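Soluble lytic transglycosylase B3 (Pseudomonas aeruginosa, PDB 5ANZ) probably cleaves peptidoglycan as a calcium-binding lytic transglycosylase that takes part in bacterial cell-wall turnover. Local coordinates at residues Q285-G290 with R348-W353; E84-Q89 with G196-A201; T205-T210 with A239-A244; R71-V76 with N155-L160; L177-K182 with T211-A216. All blocks are in the same frame, centred on the assembly; numbering follows the deposited sequence.

In the fold
From the N terminus, the segment at 71-76 opens interaction 4 and 84-89 opens interaction 2. Interaction 4 closes first, at helix 156-166, and interaction 2 at the loop 196-201, so the two cross. Interaction 5 starts on helix 170-186 inside that second loop and ends on helix 209-215, crossing interaction 2; interaction 3 starts at 205-210, before interaction 5 closes, and ends on helix 231-244. These four form a chain of overlapping closures within the lysozyme-clan domain, tying its N-terminal helices to the helices beside the sugar site. Interaction 1 follows in series, its centre about 50 Å from that of interaction 4, and joins the five-stranded sheet to the loop after helix 330-343.

Interaction 1. Residues Q285-G290 with R348-W353; sequences QGVNGG and RIVGAW
Val287 packs on Val350 where a type I beta turn, Gly286 to Gly289, leaves strand 285-286 at the margin of an antiparallel sheet and meets the loop between helices 330-343 and 362-374. The apolar part rests on these two branched side chains, which suit a small surface contact because each offers two rigid methyls close to its backbone. With chi1 at 74°, Val287 puts CG2 anti to its backbone N, from where it presses onto Val350 CB at 3.4 Å, tighter than usual van der Waals contact. Val287 CG1 lies nearest the CG2 branch of Val350, at 3.8 Å.

Polar groups shape both partners without joining them directly. Gly289 N donates to Gly286 O at 2.9 Å and closes the turn; at its positive phi of 86° Gly289 avoids the collision that a CB would make with the preceding carbonyl. On the other side, Glu256 of the adjoining strand 254-258 accepts from Val350 N and Gly351 N, one through each carboxylate oxygen, so it fixes the loop beside the sheet. Val287 also touches this glutamate. At the border of the contact, Asn288 ND2 comes within 4.4 Å of Val350 CG1.

Interaction 2. Residues E84-Q89 with G196-A201; sequences EADRSQ and GSWAGA
The last turn of helix 80-87 passes a type I beta turn, Ser197 to Gly200, with Ala85 CA 7.0 Å from Trp198 CA. Trp198 fills the gap. Its CG sits between the backbone N and carbonyl carbon (chi1 68°), which brings the indole up broadside to the helix. Ala85 CB stands over the five-membered ring, 3.4 Å from its centroid and 12° off the normal, a CH-pi contact; a methyl is small enough to let the helix come this close. The six-membered ring continues under the next residue, where Asp86 CA is 3.6 Å from Trp198 CZ3 and Asp86 CB adds a contact to the same carbon. The carboxylate of Asp86 is turned to another task: OD2 accepts from Arg168 N. Ala199 CB lies against the opposite indole face, so each face has an alanine methyl, over different rings.

Ser197 steadies the turn, its OG accepting from Ala199 N at 3.3 Å. Gly200, with phi 92°, supplies the left-handed backbone at the turn's last position. A beta turn combined with an ST turn thus carries the tryptophan to a helix end within the lysozyme-clan domain, about 10 Å between side chains from Ile208 of the N-acetylglucosamine site.

Interaction 3. Residues T205-T210 with A239-A244; sequences TQFIPT and ANYLKA
Phe207 reaches with its far ring carbon to the root of Tyr241, CZ lying 3.9 Å from Tyr241 CB. The two side chains run past each other in opposite directions, and their rings meet obliquely, centroids 5.6 Å apart and planes inclined at 41°. Tyr241 leaves helix 231-244 with CG anti to its own N (chi1 -173°), a course that leads the ring away from the helix and past the phenylalanine. An aromatic residue suits each place: Phe207 is buried and needs no polar partner for its tip, whereas Tyr241 has a hydroxyl that bonds to Lys325 O. Both belong to an aromatic cluster, for Tyr241 also makes edge-to-face contacts with Tyr215 and Tyr326, and Phe207 touches Tyr326 as well.

In this lysozyme-clan domain the cluster borders the N-acetylglucosamine site, to which Ile208, Thr211 and Tyr326 belong. Ile208 occupies the N-cap position of helix 209-215, and Phe207 thus packs one residue ahead of the N-cap. Pro209 follows in the first turn, where a residue without an N-H costs the helix no bond. Thr205 covers one face of the phenylalanine: OG1 lies 3.3 Å from the plane of the Phe207 ring, toward its rim, and accepts a weak bond from Phe207 N at 3.4 Å. The carbonyl of Thr205 in turn receives the hydroxyl of Tyr326.

Interaction 4. Residues R71-V76 with N155-L160; sequences RAFAGV and NVIRSL
Ala72, near the end of helix 66-73, meets Ile157 at the start of helix 156-166, with Ala72 CB 4.3 Å from Ile157 CG1; the small methyl allows the two backbones to lie close. Its carbonyl has a polar role as well. A water donates to Ala72 O at 2.7 Å and to Asn155 OD1 at 2.9 Å, bridging the segments. Asn155 is the N-cap of helix 156-166, and an asparagine fits because the same OD1 also accepts from Arg158 N at 3.1 Å, a fairly straight bond (156°) in the carbonyl plane on a lone pair, and more weakly from Ile157 N. Three donors thus gather at one oxygen.

Phe73 comes next and offers a ring face. Ile157 CG2, the branch anti to its backbone N, stands over it 4.0 Å from the centroid and 14° off the normal, in a CH-pi contact. Phe73 then begins a type II beta turn ending at Val76, whose N donates to Phe73 O; Gly75 provides the positive phi (79°) such a turn needs at its third position. Val76 finishes the segment by laying CG1 along Arg158, 3.9 Å from its CG. The arginine runs extended past the valine, its NE and NH2 donating to the carbonyls of Gln77 and Pro78.

Asn155 ends the short strand 154-155, which pairs antiparallel with 195-196 and leads straight into helix 156-166. Helix 170-186 packs beside both partners, Leu181 and Leu184 on Ala72 and Ala180 on Ile157, while helix 48-61 covers Phe73 through Trp51 and Val76 through Phe48.

Interaction 5. Residues L177-K182 with T211-A216; sequences LLAALK and THNQYA
Asn213 reaches from helix 209-215 across to Ala179 of helix 170-186, in one of two conformers modelled for it, which leaves the details somewhat provisional. CB points toward the neighbouring helix and serves as a spacer between the backbones, Ala179 CA and Asn213 CA being 7.3 Å apart. CG lies anti to the carbonyl carbon (chi1 -77°), which carries the flat amide on in the same direction. There the two branches part. OD1 turns back to its own helix, lying at the edge of the His212 ring and in its plane. ND2 makes the crossing: it donates to Ala179 O at 3.3 Å with an N-H...O angle of 150°, although it approaches from above the carbonyl plane, 37° out of it, and so misses the lone pairs. The same nitrogen lies 3.7 Å from Ala179 CB and 4.4 Å from Lys182 CB.

Each residue type has its reason. Alanine is short enough to leave its helical carbonyl within reach, an oxygen that also receives a weak bond from Lys182 N. Lysine contributes only its first carbon before its chain leads away. Asparagine is long enough to bring an N-H donor to that carbonyl.

This is helix-helix packing with one side-chain-to-backbone hydrogen bond across it, in this conformer; within the lysozyme-clan domain it joins helix 170-186 to helix 209-215, which carries Thr211 of the N-acetylglucosamine site.

Interaction 1. Residues Q285-G290 with R348-W353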
# COMPACT_ATOMS: atom_id res chain seq x y z
N GLN A 285 -19.79 14.61 11.82
CA GLN A 285 -21.02 14.52 11.04
C GLN A 285 -20.77 13.99 9.64
O GLN A 285 -19.63 13.91 9.18
CB GLN A 285 -21.69 15.90 10.92
CG GLN A 285 -22.06 16.55 12.24
CD GLN A 285 -22.66 17.93 12.06
OE1 GLN A 285 -22.92 18.36 10.93
NE2 GLN A 285 -22.88 18.63 13.16
N GLY A 286 -21.86 13.64 8.95
CA GLY A 286 -21.77 13.29 7.54
C GLY A 286 -21.20 14.49 6.81
O GLY A 286 -21.24 15.60 7.33
N VAL A 287 -20.68 14.26 5.61
CA VAL A 287 -19.90 15.29 4.92
C VAL A 287 -20.75 16.50 4.54
O VAL A 287 -20.23 17.62 4.40
CB VAL A 287 -19.24 14.71 3.66
CG1 VAL A 287 -20.27 14.50 2.57
CG2 VAL A 287 -18.12 15.62 3.19
N ASN A 288 -22.05 16.29 4.38
CA ASN A 288 -22.96 17.39 4.09
C ASN A 288 -23.76 17.81 5.32
O ASN A 288 -24.82 18.43 5.20
CB ASN A 288 -23.92 17.00 2.97
CG ASN A 288 -23.21 16.88 1.64
OD1 ASN A 288 -23.25 15.82 1.00
ND2 ASN A 288 -22.56 17.95 1.21
N GLY A 289 -23.23 17.49 6.50
CA GLY A 289 -23.92 17.76 7.75
C GLY A 289 -24.87 16.64 8.10
O GLY A 289 -25.27 15.86 7.24
N GLY A 290 -25.24 16.56 9.38
CA GLY A 290 -26.16 15.54 9.83
C GLY A 290 -25.48 14.31 10.38
O GLY A 290 -24.25 14.28 10.53
N ARG A 348 -15.55 11.05 -4.86
CA ARG A 348 -14.93 12.34 -4.90
C ARG A 348 -15.19 13.05 -3.59
O ARG A 348 -16.03 12.64 -2.78
CB ARG A 348 -15.39 13.10 -6.14
CG ARG A 348 -16.16 14.35 -5.96
CD ARG A 348 -16.78 14.65 -7.31
NE ARG A 348 -17.50 13.50 -7.87
CZ ARG A 348 -18.22 12.62 -7.17
NH1 ARG A 348 -18.34 12.72 -5.85
NH2 ARG A 348 -18.82 11.62 -7.79
N ILE A 349 -14.39 14.07 -3.35
CA ILE A 349 -14.18 14.60 -2.03
C ILE A 349 -14.80 15.98 -1.90
O ILE A 349 -14.52 16.86 -2.72
CB ILE A 349 -12.68 14.63 -1.72
CG1 ILE A 349 -12.11 13.21 -1.86
CG2 ILE A 349 -12.42 15.20 -0.34
CD1 ILE A 349 -10.60 13.15 -1.83
N VAL A 350 -15.64 16.16 -0.89
CA VAL A 350 -16.35 17.43 -0.67
C VAL A 350 -15.45 18.52 -0.08
O VAL A 350 -15.49 19.67 -0.51
CB VAL A 350 -17.56 17.22 0.27
CG1 VAL A 350 -18.23 18.54 0.60
CG2 VAL A 350 -18.55 16.24 -0.35
N GLY A 351 -14.65 18.17 0.92
CA GLY A 351 -13.80 19.15 1.55
C GLY A 351 -12.64 19.53 0.64
O GLY A 351 -12.03 18.67 0.01
N ALA A 352 -12.33 20.81 0.58
CA ALA A 352 -11.27 21.27 -0.31
C ALA A 352 -9.89 20.92 0.22
O ALA A 352 -9.68 20.84 1.43
CB ALA A 352 -11.38 22.79 -0.54
N TRP A 353 -8.95 20.68 -0.69
CA TRP A 353 -7.56 20.48 -0.31
C TRP A 353 -6.87 21.82 -0.08
O TRP A 353 -7.12 22.78 -0.81
CB TRP A 353 -6.81 19.69 -1.39
CG TRP A 353 -7.29 18.29 -1.55
CD1 TRP A 353 -8.14 17.82 -2.51
CD2 TRP A 353 -6.96 17.17 -0.72
NE1 TRP A 353 -8.35 16.47 -2.33
CE2 TRP A 353 -7.64 16.05 -1.24
CE3 TRP A 353 -6.15 17.01 0.41
CZ2 TRP A 353 -7.53 14.78 -0.67
CZ3 TRP A 353 -6.04 15.75 0.98
CH2 TRP A 353 -6.73 14.65 0.44

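Interaction 2. Residues E84-Q89 with G196-A201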
# COMPACT_ATOMS: atom_id res chain seq x y z
N GLU A 84 19.78 0.61 -8.19
CA GLU A 84 19.44 2.03 -8.11
C GLU A 84 18.09 2.25 -7.43
O GLU A 84 17.98 3.13 -6.57
CB GLU A 84 19.44 2.65 -9.51
CG GLU A 84 18.92 4.08 -9.55
CD GLU A 84 19.57 5.00 -8.53
OE1 GLU A 84 20.74 4.75 -8.15
OE2 GLU A 84 18.92 5.97 -8.09
N ALA A 85 17.08 1.47 -7.80
CA ALA A 85 15.76 1.59 -7.17
C ALA A 85 15.83 1.31 -5.67
O ALA A 85 15.14 1.93 -4.87
CB ALA A 85 14.74 0.65 -7.84
N ASP A 86 16.67 0.35 -5.30
CA ASP A 86 16.86 -0.05 -3.91
C ASP A 86 17.59 1.02 -3.10
O ASP A 86 17.40 1.15 -1.89
CB ASP A 86 17.63 -1.38 -3.89
CG ASP A 86 17.91 -1.88 -2.48
OD1 ASP A 86 16.96 -2.29 -1.78
OD2 ASP A 86 19.10 -1.91 -2.10
N ARG A 87 18.41 1.82 -3.79
CA ARG A 87 19.20 2.87 -3.17
C ARG A 87 18.43 4.19 -3.15
O ARG A 87 18.70 5.09 -2.34
CB ARG A 87 20.53 3.02 -3.92
CG ARG A 87 21.45 4.13 -3.43
CD ARG A 87 22.81 3.98 -4.11
NE ARG A 87 23.66 5.16 -3.98
CZ ARG A 87 24.54 5.35 -3.00
NH1 ARG A 87 24.67 4.43 -2.05
NH2 ARG A 87 25.29 6.45 -2.98
N SER A 88 17.46 4.30 -4.04
CA SER A 88 16.72 5.54 -4.25
C SER A 88 16.07 6.06 -2.97
O SER A 88 15.22 5.40 -2.38
CB SER A 88 15.67 5.34 -5.33
OG SER A 88 14.91 6.52 -5.53
N GLN A 89 16.49 7.25 -2.56
CA GLN A 89 15.86 7.96 -1.45
C GLN A 89 15.37 9.32 -1.95
O GLN A 89 16.07 10.32 -1.83
CB GLN A 89 16.83 8.14 -0.30
N GLY A 196 7.92 -9.07 -12.83
CA GLY A 196 7.44 -8.24 -11.73
C GLY A 196 8.27 -6.97 -11.58
O GLY A 196 9.04 -6.57 -12.48
N SER A 197 8.12 -6.31 -10.43
CA SER A 197 8.83 -5.06 -10.16
C SER A 197 10.25 -5.29 -9.66
O SER A 197 10.65 -6.42 -9.37
CB SER A 197 8.05 -4.26 -9.11
OG SER A 197 8.37 -4.78 -7.82
N TRP A 198 11.01 -4.20 -9.50
CA TRP A 198 12.41 -4.28 -9.06
C TRP A 198 12.56 -4.95 -7.70
O TRP A 198 13.62 -5.49 -7.39
CB TRP A 198 13.03 -2.89 -9.01
CG TRP A 198 12.47 -2.00 -7.95
CD1 TRP A 198 11.44 -1.12 -8.07
CD2 TRP A 198 12.91 -1.93 -6.59
NE1 TRP A 198 11.21 -0.49 -6.87
CE2 TRP A 198 12.10 -0.96 -5.95
CE3 TRP A 198 13.92 -2.56 -5.85
CZ2 TRP A 198 12.26 -0.63 -4.60
CZ3 TRP A 198 14.08 -2.23 -4.52
CH2 TRP A 198 13.26 -1.28 -3.91
N ALA A 199 11.50 -4.90 -6.89
CA ALA A 199 11.58 -5.41 -5.53
C ALA A 199 10.97 -6.80 -5.40
O ALA A 199 10.78 -7.30 -4.29
CB ALA A 199 10.89 -4.46 -4.56
N GLY A 200 10.64 -7.42 -6.53
CA GLY A 200 10.13 -8.78 -6.48
C GLY A 200 8.63 -8.92 -6.39
O GLY A 200 8.13 -10.04 -6.24
N ALA A 201 7.89 -7.82 -6.49
CA ALA A 201 6.43 -7.89 -6.53
C ALA A 201 5.98 -8.40 -7.89
O ALA A 201 6.37 -7.83 -8.91
CB ALA A 201 5.80 -6.51 -6.24

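Interaction 3. Residues T205-T210 with A239-A244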
# COMPACT_ATOMS: atom_id res chain seq x y z
N THR A 205 -1.08 -9.21 -9.52
CA THR A 205 -1.43 -8.91 -8.14
C THR A 205 -0.31 -8.15 -7.40
O THR A 205 -0.53 -7.59 -6.32
CB THR A 205 -1.71 -10.21 -7.37
OG1 THR A 205 -0.55 -11.04 -7.45
CG2 THR A 205 -2.90 -10.94 -7.98
N GLN A 206 0.90 -8.17 -7.97
CA GLN A 206 2.10 -7.64 -7.32
C GLN A 206 2.34 -8.26 -5.95
O GLN A 206 2.82 -7.60 -5.02
CB GLN A 206 2.04 -6.11 -7.24
CG GLN A 206 2.05 -5.46 -8.64
CD GLN A 206 3.43 -5.51 -9.29
OE1 GLN A 206 4.36 -4.80 -8.87
NE2 GLN A 206 3.57 -6.34 -10.32
N PHE A 207 2.03 -9.56 -5.85
CA PHE A 207 2.44 -10.35 -4.68
C PHE A 207 3.95 -10.59 -4.66
O PHE A 207 4.50 -10.98 -5.69
CB PHE A 207 1.80 -11.74 -4.72
CG PHE A 207 0.33 -11.80 -4.36
CD1 PHE A 207 -0.37 -10.69 -3.92
CD2 PHE A 207 -0.32 -13.03 -4.42
CE1 PHE A 207 -1.72 -10.81 -3.56
CE2 PHE A 207 -1.66 -13.17 -4.06
CZ PHE A 207 -2.36 -12.06 -3.63
N ILE A 208 4.61 -10.44 -3.52
CA ILE A 208 5.97 -10.97 -3.39
C ILE A 208 5.86 -12.50 -3.28
O ILE A 208 4.80 -13.03 -2.96
CB ILE A 208 6.72 -10.39 -2.18
CG1 ILE A 208 5.99 -10.70 -0.88
CG2 ILE A 208 6.90 -8.88 -2.33
CD1 ILE A 208 6.71 -10.18 0.38
N PRO A 209 6.95 -13.22 -3.58
CA PRO A 209 6.88 -14.68 -3.62
C PRO A 209 6.27 -15.35 -2.37
O PRO A 209 5.43 -16.24 -2.53
CB PRO A 209 8.35 -15.08 -3.81
CG PRO A 209 8.88 -13.94 -4.71
CD PRO A 209 8.22 -12.71 -4.14
N THR A 210 6.67 -14.94 -1.17
CA THR A 210 6.12 -15.61 0.01
C THR A 210 4.61 -15.35 0.12
O THR A 210 3.85 -16.22 0.57
CB THR A 210 6.85 -15.19 1.31
OG1 THR A 210 6.76 -13.77 1.48
CG2 THR A 210 8.32 -15.63 1.28
N ALA A 239 -8.70 -11.52 -3.91
CA ALA A 239 -9.82 -11.65 -2.99
C ALA A 239 -9.43 -12.48 -1.78
O ALA A 239 -9.79 -12.17 -0.65
CB ALA A 239 -11.03 -12.27 -3.70
N ASN A 240 -8.72 -13.57 -2.03
CA ASN A 240 -8.28 -14.44 -0.94
C ASN A 240 -7.40 -13.67 0.07
O ASN A 240 -7.53 -13.83 1.29
CB ASN A 240 -7.51 -15.63 -1.53
CG ASN A 240 -7.21 -16.68 -0.50
OD1 ASN A 240 -8.09 -17.08 0.25
ND2 ASN A 240 -5.97 -17.14 -0.45
N TYR A 241 -6.52 -12.82 -0.44
CA TYR A 241 -5.63 -12.03 0.41
C TYR A 241 -6.44 -10.96 1.17
O TYR A 241 -6.23 -10.75 2.38
CB TYR A 241 -4.52 -11.38 -0.44
CG TYR A 241 -3.44 -10.66 0.37
CD1 TYR A 241 -3.61 -9.35 0.78
CD2 TYR A 241 -2.26 -11.30 0.70
CE1 TYR A 241 -2.63 -8.70 1.50
CE2 TYR A 241 -1.28 -10.66 1.43
CZ TYR A 241 -1.46 -9.36 1.82
OH TYR A 241 -0.48 -8.72 2.53
N LEU A 242 -7.38 -10.30 0.50
CA LEU A 242 -8.22 -9.34 1.21
C LEU A 242 -9.05 -10.01 2.31
O LEU A 242 -9.25 -9.44 3.39
CB LEU A 242 -9.16 -8.61 0.24
CG LEU A 242 -8.47 -7.54 -0.61
CD1 LEU A 242 -9.46 -7.05 -1.69
CD2 LEU A 242 -7.94 -6.35 0.23
N LYS A 243 -9.55 -11.21 2.03
CA LYS A 243 -10.38 -11.89 3.01
C LYS A 243 -9.52 -12.29 4.20
O LYS A 243 -9.94 -12.14 5.35
CB LYS A 243 -11.09 -13.11 2.39
CG LYS A 243 -12.01 -13.88 3.35
CD LYS A 243 -13.24 -13.02 3.76
CE LYS A 243 -14.15 -13.76 4.75
NZ LYS A 243 -14.88 -14.92 4.15
N ALA A 244 -8.31 -12.79 3.93
CA ALA A 244 -7.38 -13.18 5.00
C ALA A 244 -7.01 -11.96 5.84
O ALA A 244 -6.72 -12.08 7.04
CB ALA A 244 -6.12 -13.83 4.43

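Interaction 4. Residues R71-V76 with N155-L160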
# COMPACT_ATOMS: atom_id res chain seq x y z
N ARG A 71 17.93 -23.42 -14.90
CA ARG A 71 16.96 -22.83 -15.82
C ARG A 71 16.65 -21.39 -15.42
O ARG A 71 16.60 -20.47 -16.24
CB ARG A 71 15.69 -23.68 -15.83
CG ARG A 71 14.66 -23.32 -16.87
CD ARG A 71 13.35 -24.02 -16.53
NE ARG A 71 12.32 -23.86 -17.56
CZ ARG A 71 11.15 -23.25 -17.37
NH1 ARG A 71 10.84 -22.74 -16.18
NH2 ARG A 71 10.28 -23.17 -18.37
N ALA A 72 16.45 -21.20 -14.12
CA ALA A 72 16.09 -19.90 -13.56
C ALA A 72 17.22 -18.88 -13.67
O ALA A 72 16.97 -17.68 -13.82
CB ALA A 72 15.67 -20.07 -12.11
N PHE A 73 18.46 -19.34 -13.57
CA PHE A 73 19.60 -18.43 -13.56
C PHE A 73 20.32 -18.32 -14.89
O PHE A 73 21.29 -17.58 -15.00
CB PHE A 73 20.59 -18.86 -12.47
CG PHE A 73 20.25 -18.30 -11.12
CD1 PHE A 73 19.39 -18.99 -10.27
CD2 PHE A 73 20.74 -17.08 -10.72
CE1 PHE A 73 19.05 -18.46 -9.03
CE2 PHE A 73 20.40 -16.55 -9.47
CZ PHE A 73 19.56 -17.25 -8.63
N ALA A 74 19.83 -19.02 -15.91
CA ALA A 74 20.44 -18.95 -17.24
C ALA A 74 20.57 -17.51 -17.74
O ALA A 74 19.56 -16.83 -17.98
CB ALA A 74 19.65 -19.79 -18.23
N GLY A 75 21.80 -17.05 -17.89
CA GLY A 75 22.06 -15.72 -18.42
C GLY A 75 21.87 -14.58 -17.44
O GLY A 75 22.09 -13.42 -17.78
N VAL A 76 21.47 -14.91 -16.21
CA VAL A 76 21.22 -13.89 -15.20
C VAL A 76 22.50 -13.23 -14.67
O VAL A 76 23.48 -13.90 -14.31
CB VAL A 76 20.43 -14.47 -14.02
CG1 VAL A 76 20.35 -13.45 -12.90
CG2 VAL A 76 19.05 -14.90 -14.49
N ASN A 155 12.62 -9.54 -14.77
CA ASN A 155 12.59 -10.91 -14.35
C ASN A 155 12.80 -11.02 -12.84
O ASN A 155 13.79 -10.49 -12.31
CB ASN A 155 13.67 -11.72 -15.07
CG ASN A 155 13.58 -13.19 -14.73
OD1 ASN A 155 14.16 -13.63 -13.73
ND2 ASN A 155 12.82 -13.95 -15.52
N VAL A 156 11.85 -11.67 -12.17
CA VAL A 156 11.83 -11.72 -10.71
C VAL A 156 13.09 -12.38 -10.16
O VAL A 156 13.63 -11.92 -9.14
CB VAL A 156 10.59 -12.48 -10.22
CG1 VAL A 156 10.67 -12.80 -8.72
CG2 VAL A 156 9.34 -11.63 -10.53
N ILE A 157 13.57 -13.42 -10.84
CA ILE A 157 14.79 -14.09 -10.35
C ILE A 157 15.99 -13.15 -10.44
O ILE A 157 16.79 -13.04 -9.51
CB ILE A 157 15.09 -15.39 -11.11
CG1 ILE A 157 13.91 -16.35 -10.98
CG2 ILE A 157 16.40 -16.01 -10.60
CD1 ILE A 157 13.58 -16.80 -9.56
N ARG A 158 16.09 -12.44 -11.55
CA ARG A 158 17.20 -11.50 -11.72
C ARG A 158 17.14 -10.39 -10.69
O ARG A 158 18.15 -10.03 -10.07
CB ARG A 158 17.19 -10.90 -13.12
CG ARG A 158 18.44 -10.06 -13.37
CD ARG A 158 18.45 -9.44 -14.76
NE ARG A 158 19.69 -8.71 -14.99
CZ ARG A 158 19.97 -8.02 -16.09
NH1 ARG A 158 19.07 -7.97 -17.08
NH2 ARG A 158 21.13 -7.39 -16.21
N SER A 159 15.95 -9.84 -10.48
CA SER A 159 15.82 -8.71 -9.56
C SER A 159 16.13 -9.13 -8.12
O SER A 159 16.90 -8.45 -7.43
CB SER A 159 14.42 -8.11 -9.64
OG SER A 159 14.18 -7.62 -10.95
N LEU A 160 15.57 -10.25 -7.68
CA LEU A 160 15.82 -10.69 -6.31
C LEU A 160 17.26 -11.18 -6.09
O LEU A 160 17.81 -10.99 -5.01
CB LEU A 160 14.83 -11.77 -5.90
CG LEU A 160 13.38 -11.27 -5.74
CD1 LEU A 160 12.43 -12.43 -5.50
CD2 LEU A 160 13.28 -10.24 -4.62
O HOH W 1 14.88 -16.27 -14.67

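Interaction 5. Residues L177-K182 with T211-A216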
# COMPACT_ATOMS: atom_id res chain seq x y z
N LEU A 177 13.72 -14.96 -2.81
CA LEU A 177 14.33 -15.64 -3.95
C LEU A 177 14.13 -17.15 -3.83
O LEU A 177 13.80 -17.82 -4.80
CB LEU A 177 15.82 -15.29 -4.05
CG LEU A 177 16.59 -15.93 -5.21
CD1 LEU A 177 15.94 -15.64 -6.56
CD2 LEU A 177 18.01 -15.42 -5.19
N LEU A 178 14.32 -17.69 -2.63
CA LEU A 178 14.05 -19.10 -2.42
C LEU A 178 12.57 -19.41 -2.69
O LEU A 178 12.23 -20.43 -3.29
CB LEU A 178 14.44 -19.52 -1.00
CG LEU A 178 14.59 -21.03 -0.81
CD1 LEU A 178 15.75 -21.55 -1.64
CD2 LEU A 178 14.78 -21.36 0.66
N ALA A 179 11.70 -18.51 -2.26
CA ALA A 179 10.27 -18.71 -2.43
C ALA A 179 9.90 -18.68 -3.92
O ALA A 179 9.08 -19.48 -4.37
CB ALA A 179 9.49 -17.65 -1.66
N ALA A 180 10.52 -17.77 -4.67
CA ALA A 180 10.31 -17.70 -6.11
C ALA A 180 10.74 -18.99 -6.82
O ALA A 180 10.06 -19.46 -7.72
CB ALA A 180 11.04 -16.51 -6.71
N LEU A 181 11.88 -19.55 -6.42
CA LEU A 181 12.36 -20.77 -7.06
C LEU A 181 11.38 -21.92 -6.82
O LEU A 181 11.22 -22.78 -7.68
CB LEU A 181 13.76 -21.15 -6.55
CG LEU A 181 14.89 -20.23 -7.03
CD1 LEU A 181 16.17 -20.46 -6.21
CD2 LEU A 181 15.17 -20.48 -8.50
N LYS A 182 10.71 -21.93 -5.67
CA LYS A 182 9.72 -22.96 -5.38
C LYS A 182 8.51 -22.84 -6.29
O LYS A 182 7.92 -23.85 -6.69
CB LYS A 182 9.29 -22.92 -3.91
CG LYS A 182 10.43 -23.18 -2.95
CD LYS A 182 9.94 -23.24 -1.51
CE LYS A 182 11.08 -23.60 -0.56
NZ LYS A 182 10.73 -23.36 0.87
N THR A 211 4.14 -14.16 -0.29
CA THR A 211 2.71 -13.91 -0.29
C THR A 211 1.99 -14.76 -1.34
O THR A 211 0.91 -15.31 -1.09
CB THR A 211 2.41 -12.41 -0.55
OG1 THR A 211 2.98 -11.64 0.51
CG2 THR A 211 0.91 -12.16 -0.65
N HIS A 212 2.59 -14.90 -2.51
CA HIS A 212 2.05 -15.81 -3.51
C HIS A 212 1.92 -17.22 -2.92
O HIS A 212 0.87 -17.86 -3.05
CB HIS A 212 2.95 -15.84 -4.75
CG HIS A 212 2.53 -16.86 -5.77
ND1 HIS A 212 1.75 -16.54 -6.86
CD2 HIS A 212 2.77 -18.19 -5.84
CE1 HIS A 212 1.53 -17.64 -7.56
NE2 HIS A 212 2.13 -18.64 -6.98
N ASN A 213 2.96 -17.70 -2.26
CA ASN A 213 2.96 -19.08 -1.81
C ASN A 213 1.93 -19.35 -0.70
O ASN A 213 1.50 -20.49 -0.53
CB ASN A 213 4.37 -19.49 -1.36
CG ASN A 213 5.29 -19.76 -2.53
OD1 ASN A 213 4.83 -19.88 -3.67
ND2 ASN A 213 6.58 -19.91 -2.26
N GLN A 214 1.53 -18.31 0.02
CA GLN A 214 0.51 -18.48 1.06
C GLN A 214 -0.88 -18.13 0.58
O GLN A 214 -1.85 -18.74 1.02
CB GLN A 214 0.84 -17.66 2.30
CG GLN A 214 -0.20 -17.84 3.40
CD GLN A 214 0.24 -17.30 4.75
OE1 GLN A 214 1.37 -16.83 4.90
NE2 GLN A 214 -0.65 -17.36 5.73
N TYR A 215 -1.01 -17.17 -0.33
CA TYR A 215 -2.36 -16.68 -0.66
C TYR A 215 -2.79 -16.77 -2.11
O TYR A 215 -3.97 -16.59 -2.40
CB TYR A 215 -2.50 -15.21 -0.22
CG TYR A 215 -2.32 -15.04 1.26
CD1 TYR A 215 -3.36 -15.35 2.12
CD2 TYR A 215 -1.11 -14.61 1.79
CE1 TYR A 215 -3.19 -15.21 3.51
CE2 TYR A 215 -0.94 -14.47 3.16
CZ TYR A 215 -1.99 -14.77 4.01
OH TYR A 215 -1.81 -14.64 5.36
N ALA A 216 -1.89 -17.06 -3.03
CA ALA A 216 -2.33 -17.23 -4.41
C ALA A 216 -3.27 -18.44 -4.54
O ALA A 216 -3.18 -19.43 -3.79
CB ALA A 216 -1.15 -17.37 -5.36